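Local coordinates for protein cytochrome P450 (CYP102L1) (PDB 6N6Q) that binds haem and probably acts as a phage-encoded cytochrome P450 monooxygenase, activating oxygen at the haem iron to oxidise an organic substrate, at residues N374-A377 / A378-R382; I335-A338 / L339-W342; R44-D47 / G48-Q52. One frame throughout, in Å; residues are numbered along the deposited sequence.

Contact 1: N374-A377 / A378-R382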
ATOM      1  N   ASN A 374      11.476  -3.162  11.009  1.00 47.47           N
ATOM      2  CA  ASN A 374      10.711  -4.343  10.615  1.00 49.78           C
ATOM      3  C   ASN A 374       9.336  -4.256  11.269  1.00 51.30           C
ATOM      4  O   ASN A 374       9.161  -4.644  12.428  1.00 46.96           O
ATOM      5  CB  ASN A 374      11.446  -5.618  11.016  1.00 45.18           C
ATOM      6  CG  ASN A 374      10.828  -6.869  10.416  1.00 45.86           C
ATOM      7  OD1 ASN A 374       9.644  -6.899  10.088  1.00 55.49           O
ATOM      8  ND2 ASN A 374      11.634  -7.914  10.274  1.00 47.72           N
ATOM      9  N   LEU A 375       8.354  -3.744  10.521  1.00 49.71           N
ATOM     10  CA  LEU A 375       7.005  -3.609  11.062  1.00 50.86           C
ATOM     11  C   LEU A 375       6.355  -4.968  11.286  1.00 48.66           C
ATOM     12  O   LEU A 375       5.641  -5.161  12.276  1.00 50.00           O
ATOM     13  CB  LEU A 375       6.140  -2.761  10.131  1.00 45.52           C
ATOM     14  CG  LEU A 375       6.423  -1.261  10.081  1.00 51.89           C
ATOM     15  CD1 LEU A 375       5.662  -0.630   8.932  1.00 49.48           C
ATOM     16  CD2 LEU A 375       6.045  -0.610  11.401  1.00 55.13           C
ATOM     17  N   HIS A 376       6.584  -5.918  10.375  1.00 44.08           N
ATOM     18  CA  HIS A 376       5.981  -7.238  10.518  1.00 44.01           C
ATOM     19  C   HIS A 376       6.418  -7.908  11.812  1.00 49.85           C
ATOM     20  O   HIS A 376       5.614  -8.569  12.481  1.00 54.07           O
ATOM     21  CB  HIS A 376       6.334  -8.117   9.319  1.00 45.78           C
ATOM     22  CG  HIS A 376       5.975  -9.558   9.507  1.00 55.47           C
ATOM     23  ND1 HIS A 376       6.919 -10.558   9.578  1.00 54.45           N
ATOM     24  CD2 HIS A 376       4.773 -10.164   9.653  1.00 46.89           C
ATOM     25  CE1 HIS A 376       6.315 -11.721   9.751  1.00 47.10           C
ATOM     26  NE2 HIS A 376       5.012 -11.509   9.799  1.00 48.43           N
ATOM     27  N   ALA A 377       7.687  -7.747  12.186  1.00 50.09           N
ATOM     28  CA  ALA A 377       8.147  -8.296  13.455  1.00 47.18           C
ATOM     29  C   ALA A 377       7.630  -7.471  14.627  1.00 52.07           C
ATOM     30  O   ALA A 377       7.270  -8.025  15.673  1.00 52.93           O
ATOM     31  CB  ALA A 377       9.673  -8.365  13.473  1.00 45.32           C
ATOM     32  N   ALA A 378       7.575  -6.148  14.466  1.00 47.70           N
ATOM     33  CA  ALA A 378       7.122  -5.287  15.553  1.00 49.90           C
ATOM     34  C   ALA A 378       5.623  -5.426  15.790  1.00 50.73           C
ATOM     35  O   ALA A 378       5.160  -5.364  16.935  1.00 48.58           O
ATOM     36  CB  ALA A 378       7.487  -3.832  15.255  1.00 40.92           C
ATOM     37  N   HIS A 379       4.845  -5.612  14.721  1.00 50.85           N
ATOM     38  CA  HIS A 379       3.401  -5.743  14.879  1.00 53.59           C
ATOM     39  C   HIS A 379       3.019  -7.082  15.492  1.00 55.67           C
ATOM     40  O   HIS A 379       1.992  -7.180  16.172  1.00 55.88           O
ATOM     41  CB  HIS A 379       2.707  -5.560  13.532  1.00 52.05           C
ATOM     42  CG  HIS A 379       2.721  -4.151  13.030  1.00 48.74           C
ATOM     43  ND1 HIS A 379       2.117  -3.777  11.849  1.00 43.20           N
ATOM     44  CD2 HIS A 379       3.262  -3.024  13.550  1.00 46.42           C
ATOM     45  CE1 HIS A 379       2.286  -2.480  11.663  1.00 49.66           C
ATOM     46  NE2 HIS A 379       2.978  -1.999  12.680  1.00 51.02           N
ATOM     47  N   THR A 380       3.819  -8.121  15.260  1.00 58.85           N
ATOM     48  CA  THR A 380       3.599  -9.431  15.855  1.00 56.39           C
ATOM     49  C   THR A 380       4.502  -9.678  17.056  1.00 57.96           C
ATOM     50  O   THR A 380       4.604 -10.819  17.521  1.00 55.26           O
ATOM     51  CB  THR A 380       3.805 -10.528  14.807  1.00 50.96           C
ATOM     52  OG1 THR A 380       5.175 -10.541  14.389  1.00 49.29           O
ATOM     53  CG2 THR A 380       2.919 -10.277  13.597  1.00 45.96           C
ATOM     54  N   HIS A 381       5.151  -8.635  17.567  1.00 54.80           N
ATOM     55  CA  HIS A 381       6.082  -8.775  18.675  1.00 57.22           C
ATOM     56  C   HIS A 381       5.355  -9.229  19.940  1.00 66.42           C
ATOM     57  O   HIS A 381       4.136  -9.086  20.078  1.00 61.46           O
ATOM     58  CB  HIS A 381       6.809  -7.449  18.921  1.00 58.94           C
ATOM     59  CG  HIS A 381       7.883  -7.528  19.962  1.00 67.52           C
ATOM     60  ND1 HIS A 381       7.700  -7.088  21.255  1.00 62.07           N
ATOM     61  CD2 HIS A 381       9.151  -7.998  19.899  1.00 64.40           C
ATOM     62  CE1 HIS A 381       8.811  -7.282  21.944  1.00 63.42           C
ATOM     63  NE2 HIS A 381       9.706  -7.833  21.146  1.00 65.22           N
ATOM     64  N   ARG A 382       6.132  -9.787  20.873  1.00 67.78           N
ATOM     65  CA  ARG A 382       5.578 -10.317  22.114  1.00 65.30           C
ATOM     66  C   ARG A 382       4.890  -9.244  22.951  1.00 62.00           C
ATOM     67  O   ARG A 382       4.038  -9.575  23.780  1.00 64.45           O
ATOM     68  CB  ARG A 382       6.689 -10.992  22.923  1.00 75.40           C
ATOM     69  CG  ARG A 382       6.205 -11.859  24.075  1.00 84.34           C
ATOM     70  CD  ARG A 382       7.334 -12.720  24.627  1.00 90.74           C
ATOM     71  NE  ARG A 382       8.444 -11.920  25.141  1.00 87.96           N
ATOM     72  CZ  ARG A 382       8.601 -11.594  26.420  1.00100.09           C
ATOM     73  NH1 ARG A 382       7.720 -12.002  27.324  1.00 88.62           N
ATOM     74  NH2 ARG A 382       9.642 -10.863  26.798  1.00100.74           N
TER
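N374 O and L375 O accept the amides of A378 and H379, with A378 N 3.0 Å from N374 O and H379 N 2.6 Å from L375 O, forming the i to i+4 bonds of the short helix 375-379. This helix follows strand 370-374 and matches the K' helix of the P450 fold. N374 is its N-cap: the A377 amide donates to N374 OD1 at 3.0 Å, arriving above the carbonyl plane, while the N374 backbone bonds to V62. H379 turns its CG anti to its carbonyl carbon (chi1 -72°), which lays the imidazole alongside L375, whose side chain is about 5 Å from the haem. The two side chains run the same way: L375 CB makes a CH-pi contact over one ring face, 4.2 Å from the centroid, and L375 CD2 reaches H379 NE2 at 3.6 Å. The ring's rotation is held from outside, since H379 NE2 pairs with K410 N and H379 ND1 bonds weakly to L339 O. H376 CB points away from residues 378-382, and its ND1 bonds to T40 OG1. Where the helix ends, T380 OG1 donates to H376 O at 2.8 Å, within the carbonyl plane, beside a weak bond from T380 N.

Contact 2: I335-A338 / L339-W342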
ATOM      1  N   ILE A 335      -9.779  -4.205   9.448  1.00 54.91           N
ATOM      2  CA  ILE A 335      -8.685  -3.775   8.584  1.00 52.97           C
ATOM      3  C   ILE A 335      -7.443  -3.466   9.408  1.00 50.01           C
ATOM      4  O   ILE A 335      -6.316  -3.743   8.983  1.00 46.25           O
ATOM      5  CB  ILE A 335      -9.114  -2.564   7.739  1.00 44.99           C
ATOM      6  CG1 ILE A 335     -10.421  -2.860   7.009  1.00 48.11           C
ATOM      7  CG2 ILE A 335      -8.027  -2.203   6.743  1.00 56.27           C
ATOM      8  CD1 ILE A 335     -10.895  -1.726   6.136  1.00 45.06           C
ATOM      9  N   ASP A 336      -7.627  -2.886  10.596  1.00 53.23           N
ATOM     10  CA  ASP A 336      -6.489  -2.578  11.455  1.00 45.41           C
ATOM     11  C   ASP A 336      -5.760  -3.849  11.871  1.00 53.37           C
ATOM     12  O   ASP A 336      -4.528  -3.921  11.813  1.00 55.64           O
ATOM     13  CB  ASP A 336      -6.954  -1.794  12.681  1.00 50.47           C
ATOM     14  CG  ASP A 336      -7.378  -0.381  12.342  1.00 52.75           C
ATOM     15  OD1 ASP A 336      -7.245   0.014  11.165  1.00 60.26           O
ATOM     16  OD2 ASP A 336      -7.843   0.337  13.252  1.00 59.07           O
ATOM     17  N   GLU A 337      -6.512  -4.871  12.287  1.00 52.01           N
ATOM     18  CA  GLU A 337      -5.892  -6.132  12.677  1.00 57.46           C
ATOM     19  C   GLU A 337      -5.233  -6.821  11.489  1.00 54.35           C
ATOM     20  O   GLU A 337      -4.208  -7.493  11.655  1.00 59.89           O
ATOM     21  CB  GLU A 337      -6.930  -7.049  13.327  1.00 55.42           C
ATOM     22  CG  GLU A 337      -6.383  -8.382  13.825  1.00 54.81           C
ATOM     23  CD  GLU A 337      -5.507  -8.252  15.063  1.00 62.34           C
ATOM     24  OE1 GLU A 337      -5.329  -7.123  15.569  1.00 61.14           O
ATOM     25  OE2 GLU A 337      -4.996  -9.290  15.535  1.00 64.19           O
ATOM     26  N   ALA A 338      -5.799  -6.667  10.290  1.00 52.47           N
ATOM     27  CA  ALA A 338      -5.153  -7.207   9.098  1.00 56.77           C
ATOM     28  C   ALA A 338      -3.840  -6.488   8.815  1.00 53.11           C
ATOM     29  O   ALA A 338      -2.834  -7.126   8.481  1.00 47.41           O
ATOM     30  CB  ALA A 338      -6.091  -7.107   7.895  1.00 39.98           C
ATOM     31  N   LEU A 339      -3.828  -5.159   8.949  1.00 50.77           N
ATOM     32  CA  LEU A 339      -2.603  -4.397   8.744  1.00 48.95           C
ATOM     33  C   LEU A 339      -1.595  -4.613   9.862  1.00 56.51           C
ATOM     34  O   LEU A 339      -0.414  -4.297   9.683  1.00 50.22           O
ATOM     35  CB  LEU A 339      -2.927  -2.908   8.608  1.00 39.47           C
ATOM     36  CG  LEU A 339      -3.605  -2.515   7.295  1.00 42.75           C
ATOM     37  CD1 LEU A 339      -3.919  -1.028   7.269  1.00 40.30           C
ATOM     38  CD2 LEU A 339      -2.728  -2.902   6.113  1.00 39.26           C
ATOM     39  N   ARG A 340      -2.029  -5.135  11.010  1.00 53.27           N
ATOM     40  CA  ARG A 340      -1.083  -5.494  12.059  1.00 52.04           C
ATOM     41  C   ARG A 340      -0.471  -6.863  11.787  1.00 54.68           C
ATOM     42  O   ARG A 340       0.752  -6.998  11.671  1.00 56.32           O
ATOM     43  CB  ARG A 340      -1.768  -5.478  13.428  1.00 54.22           C
ATOM     44  CG  ARG A 340      -0.809  -5.712  14.587  1.00 58.40           C
ATOM     45  CD  ARG A 340      -1.537  -6.075  15.869  1.00 53.40           C
ATOM     46  NE  ARG A 340      -2.214  -7.364  15.765  1.00 56.50           N
ATOM     47  CZ  ARG A 340      -1.620  -8.537  15.959  1.00 56.94           C
ATOM     48  NH1 ARG A 340      -0.331  -8.586  16.267  1.00 56.61           N
ATOM     49  NH2 ARG A 340      -2.311  -9.660  15.844  1.00 57.32           N
ATOM     50  N   LEU A 341      -1.315  -7.891  11.672  1.00 50.00           N
ATOM     51  CA  LEU A 341      -0.809  -9.248  11.499  1.00 55.58           C
ATOM     52  C   LEU A 341      -0.006  -9.392  10.213  1.00 54.59           C
ATOM     53  O   LEU A 341       0.962 -10.161  10.168  1.00 55.89           O
ATOM     54  CB  LEU A 341      -1.967 -10.246  11.520  1.00 52.48           C
ATOM     55  CG  LEU A 341      -1.608 -11.672  11.943  1.00 59.72           C
ATOM     56  CD1 LEU A 341      -0.963 -11.664  13.319  1.00 53.51           C
ATOM     57  CD2 LEU A 341      -2.840 -12.561  11.934  1.00 56.83           C
ATOM     58  N   TRP A 342      -0.379  -8.659   9.165  1.00 53.55           N
ATOM     59  CA  TRP A 342       0.340  -8.696   7.894  1.00 56.89           C
ATOM     60  C   TRP A 342       0.358  -7.303   7.289  1.00 46.25           C
ATOM     61  O   TRP A 342      -0.489  -6.959   6.455  1.00 52.53           O
ATOM     62  CB  TRP A 342      -0.283  -9.704   6.928  1.00 49.70           C
ATOM     63  CG  TRP A 342      -0.122 -11.118   7.379  1.00 55.10           C
ATOM     64  CD1 TRP A 342      -1.052 -11.887   8.014  1.00 57.16           C
ATOM     65  CD2 TRP A 342       1.049 -11.932   7.245  1.00 56.30           C
ATOM     66  NE1 TRP A 342      -0.535 -13.133   8.276  1.00 59.83           N
ATOM     67  CE2 TRP A 342       0.753 -13.186   7.816  1.00 55.38           C
ATOM     68  CE3 TRP A 342       2.317 -11.722   6.695  1.00 54.43           C
ATOM     69  CZ2 TRP A 342       1.680 -14.226   7.854  1.00 49.05           C
ATOM     70  CZ3 TRP A 342       3.237 -12.757   6.734  1.00 54.68           C
ATOM     71  CH2 TRP A 342       2.912 -13.995   7.308  1.00 47.88           C
TER
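R340 grips E337 side-on with two nitrogens. Its NE donates to E337 OE1 at 3.1 Å and its NH2 to E337 OE2 at 2.7 Å, both nearly straight. These are the glutamate and arginine of the ExxR motif of the K helix, nearly invariant in cytochromes P450, here near the end of helix 329-341. The pairing is not coplanar. Both oxygens lie near the guanidinium plane, yet the nitrogens come in from above the carboxylate, and the two groups are turned 42° against each other. E337 leaves the helix with CG anti to its backbone N and bends at chi2 (72°), while R340 runs extended as far as CD and bends at chi3, so two side chains three residues apart run side by side, the edge of the guanidinium turned to the carboxylate. E337 OE2 also takes a salt bridge from R395 NE and a hydrogen bond from K392 N; this shared carboxylate probably offsets the closeness of the two arginines. R340 in turn reaches A388 O through NH2 and makes a cation-pi contact with W384. Behind the pair, backbone bonds hold the last turns: L341 N donates almost straight to E337 O (2.9 Å, 176°), and W342 N closes on A338 O at 3.0 Å. On another side of the helix the contact is apolar. I335 packs against M429, V430 and L433 of helix 422-439, L339 leans on A286 of helix 265-296 with its side chain about 4 Å from the haem, and past the helix end W342 stacks on F289. I335 and L339, one turn apart, touch loosely, with I335 CG2 4.3 Å from L339 CD1.

Contact 3: R44-D47 / G48-Q52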
ATOM      1  N   ARG A  44      14.058 -12.968  16.605  1.00 60.71           N
ATOM      2  CA  ARG A  44      13.681 -13.525  17.899  1.00 64.20           C
ATOM      3  C   ARG A  44      14.859 -14.109  18.665  1.00 67.00           C
ATOM      4  O   ARG A  44      14.712 -14.411  19.854  1.00 77.19           O
ATOM      5  CB  ARG A  44      12.596 -14.589  17.725  1.00 67.82           C
ATOM      6  CG  ARG A  44      11.205 -14.007  17.521  1.00 68.41           C
ATOM      7  CD  ARG A  44      10.132 -15.075  17.630  1.00 74.41           C
ATOM      8  NE  ARG A  44      10.208 -16.043  16.541  1.00 77.62           N
ATOM      9  CZ  ARG A  44       9.572 -15.912  15.383  1.00 69.57           C
ATOM     10  NH1 ARG A  44       8.810 -14.849  15.160  1.00 69.83           N
ATOM     11  NH2 ARG A  44       9.696 -16.843  14.446  1.00 73.40           N
ATOM     12  N   ARG A  45      16.016 -14.274  18.028  1.00 63.30           N
ATOM     13  CA  ARG A  45      17.227 -14.679  18.723  1.00 63.02           C
ATOM     14  C   ARG A  45      18.098 -13.488  19.102  1.00 63.37           C
ATOM     15  O   ARG A  45      19.199 -13.677  19.631  1.00 66.70           O
ATOM     16  CB  ARG A  45      18.022 -15.677  17.878  1.00 68.07           C
ATOM     17  CG  ARG A  45      18.912 -15.067  16.806  1.00 70.97           C
ATOM     18  CD  ARG A  45      19.698 -16.157  16.090  1.00 69.78           C
ATOM     19  NE  ARG A  45      20.935 -15.657  15.499  1.00 73.36           N
ATOM     20  CZ  ARG A  45      21.867 -16.434  14.959  1.00 73.38           C
ATOM     21  NH1 ARG A  45      21.701 -17.749  14.934  1.00 73.82           N
ATOM     22  NH2 ARG A  45      22.967 -15.900  14.446  1.00 76.63           N
ATOM     23  N   HIS A  46      17.627 -12.270  18.851  1.00 59.68           N
ATOM     24  CA  HIS A  46      18.307 -11.039  19.223  1.00 55.65           C
ATOM     25  C   HIS A  46      17.405 -10.222  20.146  1.00 59.25           C
ATOM     26  O   HIS A  46      16.279 -10.614  20.459  1.00 64.05           O
ATOM     27  CB  HIS A  46      18.699 -10.235  17.979  1.00 56.76           C
ATOM     28  CG  HIS A  46      19.675 -10.941  17.088  1.00 61.38           C
ATOM     29  ND1 HIS A  46      21.003 -11.100  17.419  1.00 56.31           N
ATOM     30  CD2 HIS A  46      19.516 -11.525  15.878  1.00 62.88           C
ATOM     31  CE1 HIS A  46      21.621 -11.753  16.452  1.00 61.58           C
ATOM     32  NE2 HIS A  46      20.742 -12.023  15.504  1.00 63.19           N
ATOM     33  N   ASP A  47      17.911  -9.070  20.577  1.00 59.95           N
ATOM     34  CA  ASP A  47      17.240  -8.224  21.557  1.00 62.71           C
ATOM     35  C   ASP A  47      16.722  -6.925  20.947  1.00 62.18           C
ATOM     36  O   ASP A  47      16.767  -5.866  21.576  1.00 57.78           O
ATOM     37  CB  ASP A  47      18.171  -7.918  22.728  1.00 70.39           C
ATOM     38  CG  ASP A  47      18.156  -9.006  23.781  1.00 76.91           C
ATOM     39  OD1 ASP A  47      17.057  -9.511  24.094  1.00 79.46           O
ATOM     40  OD2 ASP A  47      19.239  -9.358  24.294  1.00 88.98           O
ATOM     41  N   GLY A  48      16.219  -6.987  19.714  1.00 65.76           N
ATOM     42  CA  GLY A  48      15.581  -5.844  19.090  1.00 58.47           C
ATOM     43  C   GLY A  48      16.379  -5.157  18.002  1.00 61.63           C
ATOM     44  O   GLY A  48      15.847  -4.240  17.363  1.00 63.82           O
ATOM     45  N   ILE A  49      17.628  -5.557  17.765  1.00 58.61           N
ATOM     46  CA  ILE A  49      18.439  -4.954  16.713  1.00 54.76           C
ATOM     47  C   ILE A  49      19.597  -5.894  16.415  1.00 54.08           C
ATOM     48  O   ILE A  49      20.115  -6.566  17.312  1.00 62.53           O
ATOM     49  CB  ILE A  49      18.922  -3.537  17.117  1.00 52.53           C
ATOM     50  CG1 ILE A  49      19.546  -2.815  15.920  1.00 58.83           C
ATOM     51  CG2 ILE A  49      19.896  -3.610  18.280  1.00 54.87           C
ATOM     52  CD1 ILE A  49      19.948  -1.385  16.211  1.00 56.73           C
ATOM     53  N   PHE A  50      19.997  -5.948  15.148  1.00 54.04           N
ATOM     54  CA  PHE A  50      21.010  -6.893  14.684  1.00 50.38           C
ATOM     55  C   PHE A  50      21.370  -6.543  13.243  1.00 56.07           C
ATOM     56  O   PHE A  50      20.851  -5.583  12.666  1.00 56.90           O
ATOM     57  CB  PHE A  50      20.512  -8.337  14.793  1.00 51.83           C
ATOM     58  CG  PHE A  50      19.244  -8.598  14.031  1.00 59.56           C
ATOM     59  CD1 PHE A  50      18.009  -8.316  14.596  1.00 52.71           C
ATOM     60  CD2 PHE A  50      19.284  -9.122  12.749  1.00 55.23           C
ATOM     61  CE1 PHE A  50      16.840  -8.551  13.896  1.00 51.72           C
ATOM     62  CE2 PHE A  50      18.117  -9.357  12.044  1.00 55.02           C
ATOM     63  CZ  PHE A  50      16.894  -9.076  12.620  1.00 50.13           C
ATOM     64  N   GLU A  51      22.270  -7.340  12.666  1.00 49.99           N
ATOM     65  CA  GLU A  51      22.663  -7.235  11.270  1.00 48.37           C
ATOM     66  C   GLU A  51      22.284  -8.514  10.533  1.00 53.22           C
ATOM     67  O   GLU A  51      22.175  -9.588  11.130  1.00 61.48           O
ATOM     68  CB  GLU A  51      24.172  -7.000  11.117  1.00 51.57           C
ATOM     69  CG  GLU A  51      24.673  -5.650  11.581  1.00 49.57           C
ATOM     70  CD  GLU A  51      26.171  -5.510  11.381  1.00 65.30           C
ATOM     71  OE1 GLU A  51      26.877  -6.538  11.469  1.00 69.66           O
ATOM     72  OE2 GLU A  51      26.642  -4.382  11.122  1.00 58.57           O
ATOM     73  N   GLN A  52      22.102  -8.393   9.218  1.00 50.81           N
ATOM     74  CA  GLN A  52      21.774  -9.550   8.399  1.00 57.54           C
ATOM     75  C   GLN A  52      22.019  -9.230   6.930  1.00 57.27           C
ATOM     76  O   GLN A  52      21.659  -8.150   6.457  1.00 59.52           O
ATOM     77  CB  GLN A  52      20.318  -9.984   8.601  1.00 55.04           C
ATOM     78  CG  GLN A  52      19.971 -11.277   7.891  1.00 61.86           C
ATOM     79  CD  GLN A  52      20.844 -12.429   8.343  1.00 61.61           C
ATOM     80  OE1 GLN A  52      21.111 -12.588   9.533  1.00 64.97           O
ATOM     81  NE2 GLN A  52      21.301 -13.235   7.393  1.00 67.29           N
TER
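H46 and F50 meet as aromatic side chains four residues apart, their long directions crossing at about a right angle. The fit is carried less by ring on ring than by a CH-pi contact: F50 CB sits over the centre of the imidazole, 3.5 Å from its centroid. The phenyl ring itself is nearly parallel to the imidazole, at 11°, but slid aside with centroids 4.8 Å apart, so overlap is slight; the closest ring atoms are H46 CD2 and F50 CG, at 3.5 Å. F50 takes the crowded first torsion, CG between its backbone N and carbonyl carbon (chi1 58°), which swings the phenyl off to the side and leaves CB to face H46. The opposite face of the imidazole is covered near its rim by R45 CG, so the histidine is sandwiched between two aliphatic groups.

Residues 44-52 lead from helix 35-43 into strand 49-53, an outermost strand of the mixed sheet that belongs to the P450 beta-rich region. Here the backbone does the turning: G48 has a positive phi (106°), in a region that glycine enters readily. Its backbone then bonds to D63, and F50 continues the antiparallel pairing with V61 of strand 58-62. I49 CB points away from residues 44-47 and the side chain touches V60 and V62, though its carbonyl oxygen stays near H46, with I49 O 4.0 Å from H46 CB.

Polar contacts tie the histidine back to the preceding helix. H46 NE2 is hydrogen-bonded to E42 OE1, which helps hold the imidazole in its rotation, its face turned to F50 CB, and R45 NE makes a long, weak ion pair with the same E42 oxygen.

Along the chain contact 3 comes first, then contact 2, then contact 1. Contacts 1 and 2 have centres about 11 Å apart and touch: H379 O lies 2.7 Å from R340 NH1, a probable hydrogen bond, and the rings of H376 and W342 meet, so helix 329-341 and helix 375-379 are joined close to the haem. Contact 3 lies farther out, its centre about 12 Å from that of contact 1 and 23 Å from that of contact 2. It shares the five-stranded sheet with contact 1, since strands 49-53 and 370-374 both flank strand 58-62, and helix 35-43 borders both contacts. The three thus run from the beta-rich rim inward to the core beside the haem.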